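Local coordinates for cytolethal distending toxin protein C (Haemophilus ducreyi, PDB 1SR4) that probably serves as a lectin-like, carbohydrate-binding subunit of a three-part bacterial genotoxin, assembled with the A subunit and the DNase I-like B subunit, at residues Pro30-His35 with Tyr41-Trp46; Leu59-Thr64 with Gly131-Arg136; Gln67-Val70 with Lys75-Ala78; Phe77-Lys82 with Phe114-His119; Asp89-Val94 with Asp109-Phe114. One frame throughout, in Å; residues are numbered along the deposited sequence.

Contact 1 (Pro30-His35 with Tyr41-Trp46); sequences PVKNDH and YLSTHW
Asn33 turns its side chain back onto the 3-10 segment 41-44 and onto Trp46, two residues beyond it. Its CB lies 3.5 Å from CH2 of Trp46, approaching the far end of the indole obliquely. With chi1 at 65°, CG stands between the backbone N and the carbonyl carbon, which brings it to 3.8 Å from Ser43 O. Beyond CG the amide divides its work. OD1 stays with its own segment, accepting from His35 N through an in-plane lone pair to close an Asx turn, whereas ND2 crosses to Leu42 O in a weak bond of 3.3 Å. A water also accepts weakly from ND2 and donates to the carbonyl oxygens of Leu42 and His45. The backbone adds a bond from Asn33 N to Ser43 O (2.9 Å). Trp46 answers from the other segment: NE1 donates to Val31 O at 3.0 Å, with the acceptor close to the ring plane and the donor 51° above the carbonyl plane. Elsewhere, Pro30 CG and Lys32 CE each come within 3.8 Å of Thr44 CG2, while Lys32 NZ bonds Ser38 O. Both segments belong to the connection from strand 19-24 to strand 46-50 of this trefoil-family domain; backbone bonds link Val31 to Leu22 and Trp46 to Ile20, and Thr84 of strand 84-86 packs on Asn33 and Trp46.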
# COMPACT_ATOMS: atom_id res chain seq x y z
N PRO C 30 18.31 -7.59 8.22
CA PRO C 30 17.51 -6.63 8.98
C PRO C 30 18.39 -5.94 10.04
O PRO C 30 19.32 -6.56 10.59
CB PRO C 30 16.43 -7.51 9.62
CG PRO C 30 17.12 -8.84 9.77
CD PRO C 30 17.93 -8.98 8.51
N VAL C 31 18.13 -4.67 10.30
CA VAL C 31 18.87 -3.92 11.31
C VAL C 31 18.34 -4.50 12.61
O VAL C 31 17.12 -4.63 12.78
CB VAL C 31 18.58 -2.41 11.23
CG1 VAL C 31 19.30 -1.67 12.34
CG2 VAL C 31 19.02 -1.87 9.85
N LYS C 32 19.23 -4.88 13.52
CA LYS C 32 18.80 -5.49 14.78
C LYS C 32 18.98 -4.61 16.00
O LYS C 32 19.76 -3.65 15.99
CB LYS C 32 19.57 -6.79 15.01
CG LYS C 32 19.20 -7.95 14.09
CD LYS C 32 19.97 -9.20 14.53
CE LYS C 32 19.45 -10.48 13.88
NZ LYS C 32 20.13 -11.67 14.48
N ASN C 33 18.23 -4.92 17.06
CA ASN C 33 18.38 -4.18 18.30
C ASN C 33 19.00 -5.16 19.29
O ASN C 33 18.99 -6.37 19.07
CB ASN C 33 17.03 -3.62 18.81
CG ASN C 33 16.04 -4.70 19.19
OD1 ASN C 33 16.21 -5.39 20.19
ND2 ASN C 33 14.97 -4.83 18.40
N ASP C 34 19.55 -4.63 20.37
CA ASP C 34 20.23 -5.43 21.38
C ASP C 34 19.34 -5.75 22.58
O ASP C 34 19.79 -6.36 23.55
CB ASP C 34 21.47 -4.66 21.84
CG ASP C 34 21.26 -3.14 21.80
OD1 ASP C 34 21.11 -2.57 20.69
OD2 ASP C 34 21.24 -2.51 22.88
N HIS C 35 18.08 -5.34 22.51
CA HIS C 35 17.17 -5.57 23.62
C HIS C 35 16.73 -7.02 23.73
O HIS C 35 16.30 -7.48 24.79
CB HIS C 35 15.94 -4.68 23.49
CG HIS C 35 15.07 -4.67 24.71
ND1 HIS C 35 15.42 -4.00 25.86
CD2 HIS C 35 13.88 -5.27 24.96
CE1 HIS C 35 14.48 -4.19 26.77
NE2 HIS C 35 13.54 -4.95 26.25
N TYR C 41 13.44 -13.60 17.35
CA TYR C 41 13.01 -12.77 16.24
C TYR C 41 12.68 -11.31 16.58
O TYR C 41 12.84 -10.42 15.73
CB TYR C 41 11.87 -13.46 15.46
CG TYR C 41 10.51 -13.59 16.12
CD1 TYR C 41 9.58 -12.56 16.04
CD2 TYR C 41 10.12 -14.78 16.75
CE1 TYR C 41 8.29 -12.70 16.55
CE2 TYR C 41 8.83 -14.94 17.27
CZ TYR C 41 7.92 -13.89 17.16
OH TYR C 41 6.63 -14.03 17.62
N LEU C 42 12.27 -11.04 17.81
CA LEU C 42 11.96 -9.66 18.18
C LEU C 42 13.18 -8.74 18.06
O LEU C 42 13.04 -7.51 18.08
CB LEU C 42 11.37 -9.57 19.60
CG LEU C 42 9.94 -10.10 19.78
CD1 LEU C 42 9.51 -9.85 21.23
CD2 LEU C 42 8.97 -9.40 18.80
N SER C 43 14.37 -9.32 17.93
CA SER C 43 15.57 -8.52 17.78
C SER C 43 15.61 -7.88 16.39
O SER C 43 16.45 -7.01 16.14
CB SER C 43 16.82 -9.38 17.99
OG SER C 43 16.93 -10.37 16.99
N THR C 44 14.72 -8.31 15.50
CA THR C 44 14.68 -7.76 14.14
C THR C 44 13.47 -6.85 13.93
O THR C 44 13.28 -6.30 12.83
CB THR C 44 14.61 -8.86 13.06
OG1 THR C 44 13.38 -9.58 13.19
CG2 THR C 44 15.78 -9.83 13.18
N HIS C 45 12.66 -6.67 14.98
CA HIS C 45 11.46 -5.84 14.92
C HIS C 45 11.64 -4.43 15.46
O HIS C 45 12.39 -4.21 16.42
CB HIS C 45 10.30 -6.46 15.72
CG HIS C 45 9.76 -7.73 15.15
ND1 HIS C 45 8.47 -8.15 15.37
CD2 HIS C 45 10.34 -8.69 14.39
CE1 HIS C 45 8.27 -9.31 14.78
NE2 HIS C 45 9.38 -9.66 14.17
N TRP C 46 10.93 -3.49 14.85
CA TRP C 46 10.91 -2.09 15.25
C TRP C 46 9.49 -1.58 15.06
O TRP C 46 8.75 -2.08 14.20
CB TRP C 46 11.80 -1.22 14.36
CG TRP C 46 13.23 -1.65 14.34
CD1 TRP C 46 13.83 -2.48 13.43
CD2 TRP C 46 14.25 -1.26 15.26
NE1 TRP C 46 15.16 -2.62 13.74
CE2 TRP C 46 15.44 -1.88 14.86
CE3 TRP C 46 14.26 -0.43 16.39
CZ2 TRP C 46 16.65 -1.70 15.54
CZ3 TRP C 46 15.45 -0.25 17.07
CH2 TRP C 46 16.63 -0.88 16.64
O HOH W 1 14.87 -4.89 11.15
O HOH W 2 12.02 -4.89 18.94

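Contact 2 (Leu59-Thr64 with Gly131-Arg136); sequences LRDGGT and GSVSGR
Asp61 OD2 is held by two groups, the backbone N of Val133 and the ammonium of Lys108. The bond from Val133 N is 3.0 Å long and nearly straight (168°), and it uses the syn lone pair of the oxygen. Asp61 OD1 takes the hydroxyl of Ser132: OG donates to it at 2.5 Å, also on the syn side and 15° out of the carboxylate plane. With CG anti to the backbone N (chi1 -164°), the carboxylate is carried out from the type I' turn 60-63 toward the opposite segment, where both of its oxygens are engaged. A water donates to OD1 and, at 3.3 Å, to Ser134 OG. Ser132 OG has a second role as acceptor for Ser134 N, an ST turn that probably helps to orient the hydroxyl. Val133 brings CG2 within 3.3 Å of Asp61 OD2, so a methyl group lies beside the charged oxygen. The salt bridge to Lys108 probably stabilises the negative charge. The contact joins the turn leading into strand 64-69 to the loop between strands 125-127 and 137-138, with Val133 packed on strand 105-109. Asn206 of the A subunit bonds both Asp61 O and Ser134 OG, placing this junction at a subunit interface.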
# COMPACT_ATOMS: atom_id res chain seq x y z
N LEU C 59 16.81 20.81 7.55
CA LEU C 59 17.38 19.78 6.68
C LEU C 59 16.42 18.63 6.38
O LEU C 59 16.85 17.58 5.89
CB LEU C 59 18.66 19.23 7.32
CG LEU C 59 19.72 20.30 7.64
CD1 LEU C 59 20.93 19.67 8.33
CD2 LEU C 59 20.15 20.98 6.34
N ARG C 60 15.13 18.82 6.64
CA ARG C 60 14.17 17.74 6.41
C ARG C 60 14.09 17.33 4.94
O ARG C 60 13.75 16.20 4.62
CB ARG C 60 12.78 18.12 6.95
CG ARG C 60 11.74 16.99 6.83
CD ARG C 60 10.55 17.26 7.74
NE ARG C 60 9.80 18.46 7.35
CZ ARG C 60 9.01 18.52 6.28
NH1 ARG C 60 8.88 17.45 5.50
NH2 ARG C 60 8.34 19.64 6.01
N ASP C 61 14.38 18.26 4.05
CA ASP C 61 14.43 17.93 2.63
C ASP C 61 13.15 17.23 2.17
O ASP C 61 13.18 16.31 1.35
CB ASP C 61 15.66 17.02 2.43
CG ASP C 61 16.10 16.89 0.97
OD1 ASP C 61 15.72 17.74 0.14
OD2 ASP C 61 16.85 15.94 0.65
N GLY C 62 12.01 17.67 2.71
CA GLY C 62 10.74 17.09 2.32
C GLY C 62 10.46 15.64 2.70
O GLY C 62 9.50 15.06 2.22
N GLY C 63 11.29 15.05 3.56
CA GLY C 63 11.05 13.68 3.97
C GLY C 63 10.15 13.62 5.20
O GLY C 63 9.58 14.65 5.60
N THR C 64 10.02 12.44 5.79
CA THR C 64 9.18 12.25 6.97
C THR C 64 10.03 11.87 8.17
O THR C 64 10.74 10.86 8.15
CB THR C 64 8.15 11.12 6.74
OG1 THR C 64 7.32 11.45 5.63
CG2 THR C 64 7.29 10.90 8.00
N GLY C 131 23.84 17.86 -0.80
CA GLY C 131 22.70 18.67 -0.39
C GLY C 131 21.43 17.87 -0.63
O GLY C 131 21.42 16.65 -0.51
N SER C 132 20.34 18.55 -0.98
CA SER C 132 19.08 17.86 -1.21
C SER C 132 19.25 16.64 -2.13
O SER C 132 19.98 16.69 -3.13
CB SER C 132 18.07 18.82 -1.85
OG SER C 132 16.84 18.17 -2.11
N VAL C 133 18.59 15.54 -1.78
CA VAL C 133 18.68 14.35 -2.60
C VAL C 133 17.58 14.32 -3.68
O VAL C 133 17.52 13.39 -4.47
CB VAL C 133 18.57 13.06 -1.75
CG1 VAL C 133 19.76 12.96 -0.80
CG2 VAL C 133 17.25 13.04 -0.96
N SER C 134 16.74 15.34 -3.73
CA SER C 134 15.63 15.34 -4.70
C SER C 134 16.05 15.10 -6.14
O SER C 134 16.92 15.79 -6.65
CB SER C 134 14.86 16.66 -4.68
OG SER C 134 14.25 16.88 -3.44
N GLY C 135 15.42 14.12 -6.78
CA GLY C 135 15.71 13.84 -8.17
C GLY C 135 17.04 13.19 -8.48
O GLY C 135 17.37 13.01 -9.64
N ARG C 136 17.82 12.85 -7.45
CA ARG C 136 19.10 12.21 -7.68
C ARG C 136 18.91 10.69 -7.61
O ARG C 136 17.96 10.21 -6.97
CB ARG C 136 20.13 12.67 -6.65
CG ARG C 136 20.59 14.13 -6.85
CD ARG C 136 21.32 14.68 -5.62
NE ARG C 136 22.40 13.82 -5.15
CZ ARG C 136 22.91 13.88 -3.92
NH1 ARG C 136 22.43 14.75 -3.05
NH2 ARG C 136 23.90 13.07 -3.57
O HOH W 3 13.70 19.16 -1.17

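Contact 3 (Gln67-Val70 with Lys75-Ala78); sequences QFKV and KCFA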
# COMPACT_ATOMS: atom_id res chain seq x y z
N GLN C 67 11.23 7.64 14.14
CA GLN C 67 12.14 6.99 15.05
C GLN C 67 11.80 5.51 14.88
O GLN C 67 10.67 5.17 14.53
CB GLN C 67 11.88 7.40 16.50
CG GLN C 67 12.24 8.85 16.83
CD GLN C 67 11.89 9.19 18.27
OE1 GLN C 67 10.74 9.07 18.67
NE2 GLN C 67 12.89 9.63 19.04
N PHE C 68 12.78 4.65 15.09
CA PHE C 68 12.56 3.21 15.00
C PHE C 68 12.66 2.77 16.46
O PHE C 68 13.74 2.79 17.06
CB PHE C 68 13.65 2.57 14.14
CG PHE C 68 13.70 3.11 12.74
CD1 PHE C 68 12.68 2.85 11.83
CD2 PHE C 68 14.74 3.96 12.34
CE1 PHE C 68 12.69 3.42 10.55
CE2 PHE C 68 14.75 4.53 11.07
CZ PHE C 68 13.72 4.26 10.18
N LYS C 69 11.52 2.39 17.03
CA LYS C 69 11.44 1.99 18.44
C LYS C 69 11.42 0.49 18.70
O LYS C 69 10.79 -0.28 17.97
CB LYS C 69 10.19 2.64 19.06
CG LYS C 69 9.95 2.32 20.53
CD LYS C 69 8.59 2.85 20.97
CE LYS C 69 8.19 2.34 22.37
NZ LYS C 69 8.22 0.85 22.43
N VAL C 70 12.10 0.10 19.76
CA VAL C 70 12.18 -1.29 20.18
C VAL C 70 10.83 -1.69 20.74
O VAL C 70 10.17 -0.91 21.44
CB VAL C 70 13.26 -1.48 21.29
CG1 VAL C 70 13.22 -2.91 21.83
CG2 VAL C 70 14.65 -1.16 20.73
N LYS C 75 13.40 2.49 23.94
CA LYS C 75 14.68 2.57 23.26
C LYS C 75 14.45 2.70 21.76
O LYS C 75 13.48 2.15 21.23
CB LYS C 75 15.52 1.33 23.56
CG LYS C 75 15.77 1.10 25.04
CD LYS C 75 16.47 2.31 25.66
CE LYS C 75 16.64 2.15 27.18
NZ LYS C 75 17.42 3.28 27.74
N CYS C 76 15.35 3.42 21.09
CA CYS C 76 15.23 3.66 19.66
C CYS C 76 16.56 3.46 18.94
O CYS C 76 17.64 3.70 19.50
CB CYS C 76 14.74 5.10 19.43
SG CYS C 76 12.96 5.41 19.74
N PHE C 77 16.48 3.02 17.69
CA PHE C 77 17.67 2.81 16.89
C PHE C 77 18.56 4.06 16.89
O PHE C 77 18.06 5.18 16.79
CB PHE C 77 17.28 2.48 15.44
CG PHE C 77 18.43 2.52 14.49
CD1 PHE C 77 19.30 1.45 14.39
CD2 PHE C 77 18.70 3.68 13.76
CE1 PHE C 77 20.43 1.51 13.56
CE2 PHE C 77 19.82 3.76 12.93
CZ PHE C 77 20.69 2.68 12.83
N ALA C 78 19.87 3.86 16.98
CA ALA C 78 20.81 4.98 16.96
C ALA C 78 22.24 4.49 16.69
O ALA C 78 22.53 3.31 16.89
CB ALA C 78 20.76 5.74 18.30
O HOH W 4 15.36 5.67 15.87
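Lys69 and Cys76 form a single antiparallel bridge, a non-hydrogen-bonded pair whose CA atoms approach to 4.3 Å. Backbone bonds flank it: Phe77 N donates to Phe68 O at 2.8 Å, and Val70 N to Lys75 O at 2.9 Å and almost straight (177°). Between them Cys76 CA lies 3.1 Å from Phe68 O in a CA-H...O contact. This is the tight part, and Phe68 CB and Phe77 CB meet at 3.9 Å beside it. On another face, Cys76 SG touches both Gln67 CB and Lys69 CB, each 4.0 Å away, and is fixed there by its disulfide to Cys87. The pairing soon opens, consistent with the 126° between the directions of the short strands. Past the Phe68-Phe77 bond a water takes over, accepting from Phe68 N and donating to Phe77 O. The two partly exposed lysines lie on different faces. Lys69, on the face of Cys76 SG, leads its end away from 75-78, but NZ is held by Val70 O, Ala73 O and a salt bridge with Glu47. Lys75 is the looser one: it lays only its CB along Val70 CG2 before its chain bends away at chi2. Strand 64-69 belongs to the six-stranded sheet, between 46-50 and 95-99, while 75-77 pairs with 84-86, so the bridge joins the large sheet to a separate hairpin.

Contact 4 (Phe77-Lys82 with Phe114-His119); sequences FAFLGK and FCITSH
Ile116 meets two phenylalanines, Phe77 and Phe79, through both branches of its side chain, with CD1 alone reaching Phe77. The whole contact is apolar and small, burying 103 Å², and the backbones stay well apart: the closest CA atoms, those of Phe79 and Ile116, are 10.0 Å from each other. Side-chain length therefore bridges the distance. In Ile116, CG1 is anti to the carbonyl carbon and CD1 continues in the extended direction (chi2 -176°), so that the longer branch projects fully from strand 115-117 and its methyl reaches both rings. CD1 arrives at the edge of the Phe79 ring, near its plane, 3.9 Å from CE2. The shorter branch also takes part, CG2 lying 4.0 Å from Phe79 CZ, and the two side chains are inclined to each other. Phe79 sits at the centre of an inverse gamma turn, and its chi1 of -74° directs the ring out of that turn to the isoleucine. Phe77 instead holds CG anti to its backbone N (chi1 168°), which carries CE2 to 4.1 Å from Ile116 CD1; here the two side chains run past one another in opposite directions. Phe77 and Phe79 also meet each other edge-to-face, in a hydrophobic cluster that includes the isoleucine methyl. Phe95 of strand 95-99 touches all three side chains, and Leu126 adds a further contact to Ile116. Segment 77-82 runs into the connection between strands 75-77 and 84-86, and 115-117 pairs with 125-127; the cluster thus joins two hairpins, consistent with the hairpin packing of a beta-trefoil.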
# COMPACT_ATOMS: atom_id res chain seq x y z
N PHE C 77 16.48 3.02 17.69
CA PHE C 77 17.67 2.81 16.89
C PHE C 77 18.56 4.06 16.89
O PHE C 77 18.06 5.18 16.79
CB PHE C 77 17.28 2.48 15.44
CG PHE C 77 18.43 2.52 14.49
CD1 PHE C 77 19.30 1.45 14.39
CD2 PHE C 77 18.70 3.68 13.76
CE1 PHE C 77 20.43 1.51 13.56
CE2 PHE C 77 19.82 3.76 12.93
CZ PHE C 77 20.69 2.68 12.83
N ALA C 78 19.87 3.86 16.98
CA ALA C 78 20.81 4.98 16.96
C ALA C 78 22.24 4.49 16.69
O ALA C 78 22.53 3.31 16.89
CB ALA C 78 20.76 5.74 18.30
N PHE C 79 23.11 5.37 16.21
CA PHE C 79 24.51 5.01 15.97
C PHE C 79 25.26 5.27 17.28
O PHE C 79 26.18 6.08 17.35
CB PHE C 79 25.10 5.87 14.84
CG PHE C 79 24.61 5.48 13.47
CD1 PHE C 79 25.31 4.54 12.71
CD2 PHE C 79 23.41 6.00 12.97
CE1 PHE C 79 24.82 4.11 11.46
CE2 PHE C 79 22.91 5.58 11.73
CZ PHE C 79 23.62 4.64 10.98
N LEU C 80 24.82 4.60 18.33
CA LEU C 80 25.42 4.73 19.65
C LEU C 80 25.37 3.37 20.33
O LEU C 80 24.50 2.54 20.03
CB LEU C 80 24.63 5.71 20.51
CG LEU C 80 24.74 7.21 20.31
CD1 LEU C 80 23.72 7.88 21.20
CD2 LEU C 80 26.16 7.69 20.63
N GLY C 81 26.30 3.16 21.26
CA GLY C 81 26.35 1.92 22.00
C GLY C 81 26.23 0.70 21.14
O GLY C 81 26.98 0.53 20.19
N LYS C 82 25.26 -0.16 21.45
CA LYS C 82 25.07 -1.37 20.68
C LYS C 82 23.98 -1.26 19.61
O LYS C 82 23.49 -2.28 19.13
CB LYS C 82 24.76 -2.54 21.61
CG LYS C 82 25.77 -2.72 22.73
CD LYS C 82 27.17 -2.94 22.19
CE LYS C 82 27.26 -4.23 21.37
NZ LYS C 82 28.58 -4.36 20.69
N PHE C 114 22.76 13.58 6.95
CA PHE C 114 23.63 12.57 6.34
C PHE C 114 22.74 11.37 5.98
O PHE C 114 21.63 11.25 6.50
CB PHE C 114 24.70 12.09 7.32
CG PHE C 114 25.85 13.04 7.53
CD1 PHE C 114 25.82 14.34 7.04
CD2 PHE C 114 26.96 12.64 8.26
CE1 PHE C 114 26.87 15.22 7.28
CE2 PHE C 114 28.02 13.51 8.51
CZ PHE C 114 27.97 14.80 8.01
N CYS C 115 23.24 10.48 5.12
CA CYS C 115 22.48 9.30 4.68
C CYS C 115 22.99 8.01 5.33
O CYS C 115 24.19 7.83 5.51
CB CYS C 115 22.60 9.12 3.16
SG CYS C 115 21.78 10.33 2.07
N ILE C 116 22.09 7.10 5.66
CA ILE C 116 22.48 5.82 6.23
C ILE C 116 22.76 4.90 5.05
O ILE C 116 21.92 4.75 4.17
CB ILE C 116 21.34 5.19 7.07
CG1 ILE C 116 21.03 6.08 8.27
CG2 ILE C 116 21.73 3.77 7.51
CD1 ILE C 116 19.97 5.49 9.22
N THR C 117 23.93 4.28 5.03
CA THR C 117 24.27 3.39 3.93
C THR C 117 24.80 2.06 4.45
O THR C 117 25.21 1.95 5.62
CB THR C 117 25.39 4.00 3.04
OG1 THR C 117 26.57 4.18 3.82
CG2 THR C 117 24.95 5.33 2.45
N SER C 118 24.77 1.04 3.60
CA SER C 118 25.30 -0.27 3.94
C SER C 118 25.85 -0.85 2.64
O SER C 118 25.09 -1.24 1.77
CB SER C 118 24.22 -1.18 4.50
OG SER C 118 24.79 -2.42 4.89
N HIS C 119 27.18 -0.90 2.52
CA HIS C 119 27.85 -1.40 1.32
C HIS C 119 28.31 -2.84 1.40
O HIS C 119 28.85 -3.38 0.43
CB HIS C 119 29.10 -0.56 1.03
CG HIS C 119 28.82 0.82 0.51
ND1 HIS C 119 28.59 1.90 1.35
CD2 HIS C 119 28.72 1.29 -0.75
CE1 HIS C 119 28.38 2.98 0.61
NE2 HIS C 119 28.45 2.64 -0.66

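Contact 5 (Asp89-Val94 with Asp109-Phe114); sequences DTDHTV and DALLGF
Ala110 N donates to Val94 O at 3.0 Å, the single direct hydrogen bond between the segments. Val94 is the residue at which the chain leaves the short helix 90-93; Asp89 stands at the N-cap position of that helix, and its backbone O accepts from His92 N. In the opposite segment the backbone folds into a tight loop, Gly113 N returning to Asp109 O. Water extends the backbone link: one molecule donates to the carbonyl oxygens of Asp91 and Val94 and accepts from Leu111 N, while another bridges Asp91 O to Asp109 OD2. The loop connects strands 105-109 and 115-117, and the helix leads into strand 95-99, the neighbour of 105-109 in the six-stranded sheet, so the contact lies at one end of that strand pair in the trefoil-family fold. An Asx motif shapes the loop. Asp109 has chi1 at 66°, which turns its carboxylate back over the following residues; OD2 receives Leu112 N at 2.7 Å from above the carboxylate plane, and OD1 receives Phe114 N, also at 2.7 Å. Among the apolar groups, Val94 CG1 rests 3.6 Å from Ala110 CB. Leu111 reaches farther out: its CD1 lies 4.0 Å from Asp91 OD1, a methyl over the face of the carboxylate. That carboxylate has its polar partner elsewhere, in the hydroxyl of Tyr56, a residue that also packs on Ala110.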
# COMPACT_ATOMS: atom_id res chain seq x y z
N ASP C 89 16.59 11.05 23.30
CA ASP C 89 17.80 11.67 22.72
C ASP C 89 17.53 11.81 21.22
O ASP C 89 18.09 11.08 20.39
CB ASP C 89 19.03 10.78 22.96
CG ASP C 89 20.30 11.37 22.38
OD1 ASP C 89 20.23 12.47 21.80
OD2 ASP C 89 21.37 10.73 22.49
N THR C 90 16.67 12.75 20.88
CA THR C 90 16.26 12.96 19.51
C THR C 90 17.37 13.23 18.50
O THR C 90 17.25 12.82 17.34
CB THR C 90 15.18 14.08 19.43
OG1 THR C 90 15.71 15.32 19.92
CG2 THR C 90 13.98 13.70 20.27
N ASP C 91 18.45 13.89 18.92
CA ASP C 91 19.57 14.17 18.01
C ASP C 91 20.15 12.87 17.45
O ASP C 91 20.69 12.85 16.34
CB ASP C 91 20.69 14.92 18.73
CG ASP C 91 20.40 16.41 18.88
OD1 ASP C 91 19.29 16.87 18.53
OD2 ASP C 91 21.31 17.12 19.38
N HIS C 92 20.07 11.78 18.20
CA HIS C 92 20.61 10.51 17.73
C HIS C 92 19.56 9.50 17.31
O HIS C 92 19.90 8.47 16.74
CB HIS C 92 21.48 9.86 18.80
CG HIS C 92 22.71 10.64 19.13
ND1 HIS C 92 23.81 10.68 18.30
CD2 HIS C 92 23.01 11.44 20.18
CE1 HIS C 92 24.72 11.49 18.81
NE2 HIS C 92 24.26 11.96 19.96
N THR C 93 18.29 9.77 17.58
CA THR C 93 17.26 8.79 17.27
C THR C 93 16.25 9.17 16.21
O THR C 93 15.51 8.31 15.74
CB THR C 93 16.48 8.41 18.53
OG1 THR C 93 15.82 9.57 19.05
CG2 THR C 93 17.44 7.88 19.60
N VAL C 94 16.21 10.45 15.84
CA VAL C 94 15.25 10.87 14.83
C VAL C 94 15.86 10.78 13.44
O VAL C 94 16.91 11.37 13.15
CB VAL C 94 14.75 12.30 15.08
CG1 VAL C 94 13.81 12.75 13.95
CG2 VAL C 94 14.00 12.35 16.43
N ASP C 109 19.66 11.17 8.81
CA ASP C 109 19.51 11.49 10.22
C ASP C 109 18.94 12.92 10.18
O ASP C 109 19.25 13.70 9.26
CB ASP C 109 20.84 11.42 10.98
CG ASP C 109 21.84 12.48 10.53
OD1 ASP C 109 22.20 12.50 9.33
OD2 ASP C 109 22.26 13.29 11.39
N ALA C 110 18.10 13.26 11.14
CA ALA C 110 17.48 14.57 11.18
C ALA C 110 18.45 15.69 11.53
O ALA C 110 18.32 16.79 11.02
CB ALA C 110 16.31 14.58 12.16
N LEU C 111 19.41 15.40 12.39
CA LEU C 111 20.35 16.41 12.83
C LEU C 111 21.35 16.90 11.78
O LEU C 111 21.49 18.11 11.57
CB LEU C 111 21.14 15.93 14.05
CG LEU C 111 22.14 16.96 14.60
CD1 LEU C 111 21.36 18.07 15.32
CD2 LEU C 111 23.10 16.31 15.55
N LEU C 112 22.03 15.98 11.11
CA LEU C 112 23.06 16.33 10.14
C LEU C 112 22.67 16.27 8.67
O LEU C 112 23.37 16.85 7.82
CB LEU C 112 24.28 15.43 10.34
CG LEU C 112 24.92 15.43 11.73
CD1 LEU C 112 25.93 14.28 11.84
CD2 LEU C 112 25.60 16.76 11.99
N GLY C 113 21.59 15.57 8.37
CA GLY C 113 21.18 15.45 6.98
C GLY C 113 22.09 14.48 6.23
O GLY C 113 22.19 14.56 5.01
N PHE C 114 22.76 13.58 6.95
CA PHE C 114 23.63 12.57 6.34
C PHE C 114 22.74 11.37 5.98
O PHE C 114 21.63 11.25 6.50
CB PHE C 114 24.70 12.09 7.32
CG PHE C 114 25.85 13.04 7.53
CD1 PHE C 114 25.82 14.34 7.04
CD2 PHE C 114 26.96 12.64 8.26
CE1 PHE C 114 26.87 15.22 7.28
CE2 PHE C 114 28.02 13.51 8.51
CZ PHE C 114 27.97 14.80 8.01
O HOH W 5 19.08 13.04 13.95
O HOH W 6 22.59 12.31 14.38

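Contacts 3, 4 and 5 are largely buried, whereas contacts 1 and 2 are only partly buried, on opposite sides of the chain's centre with their own centres about 27 Å apart. Contacts 3 and 4 share Phe77, yet one is chiefly backbone pairing and the other purely side-chain packing. Contact 1 joins that core through Trp46 and Val31, which pack on Phe77. Contact 5 meets contact 3 where Thr93 probably bonds Gln67, and contact 4 where Leu80 packs on His92. Waters bridge carbonyl groups in both contacts 1 and 5, built from loops and short helical turns. In contact 2, by contrast, a carboxylate carries the link, close to the A subunit.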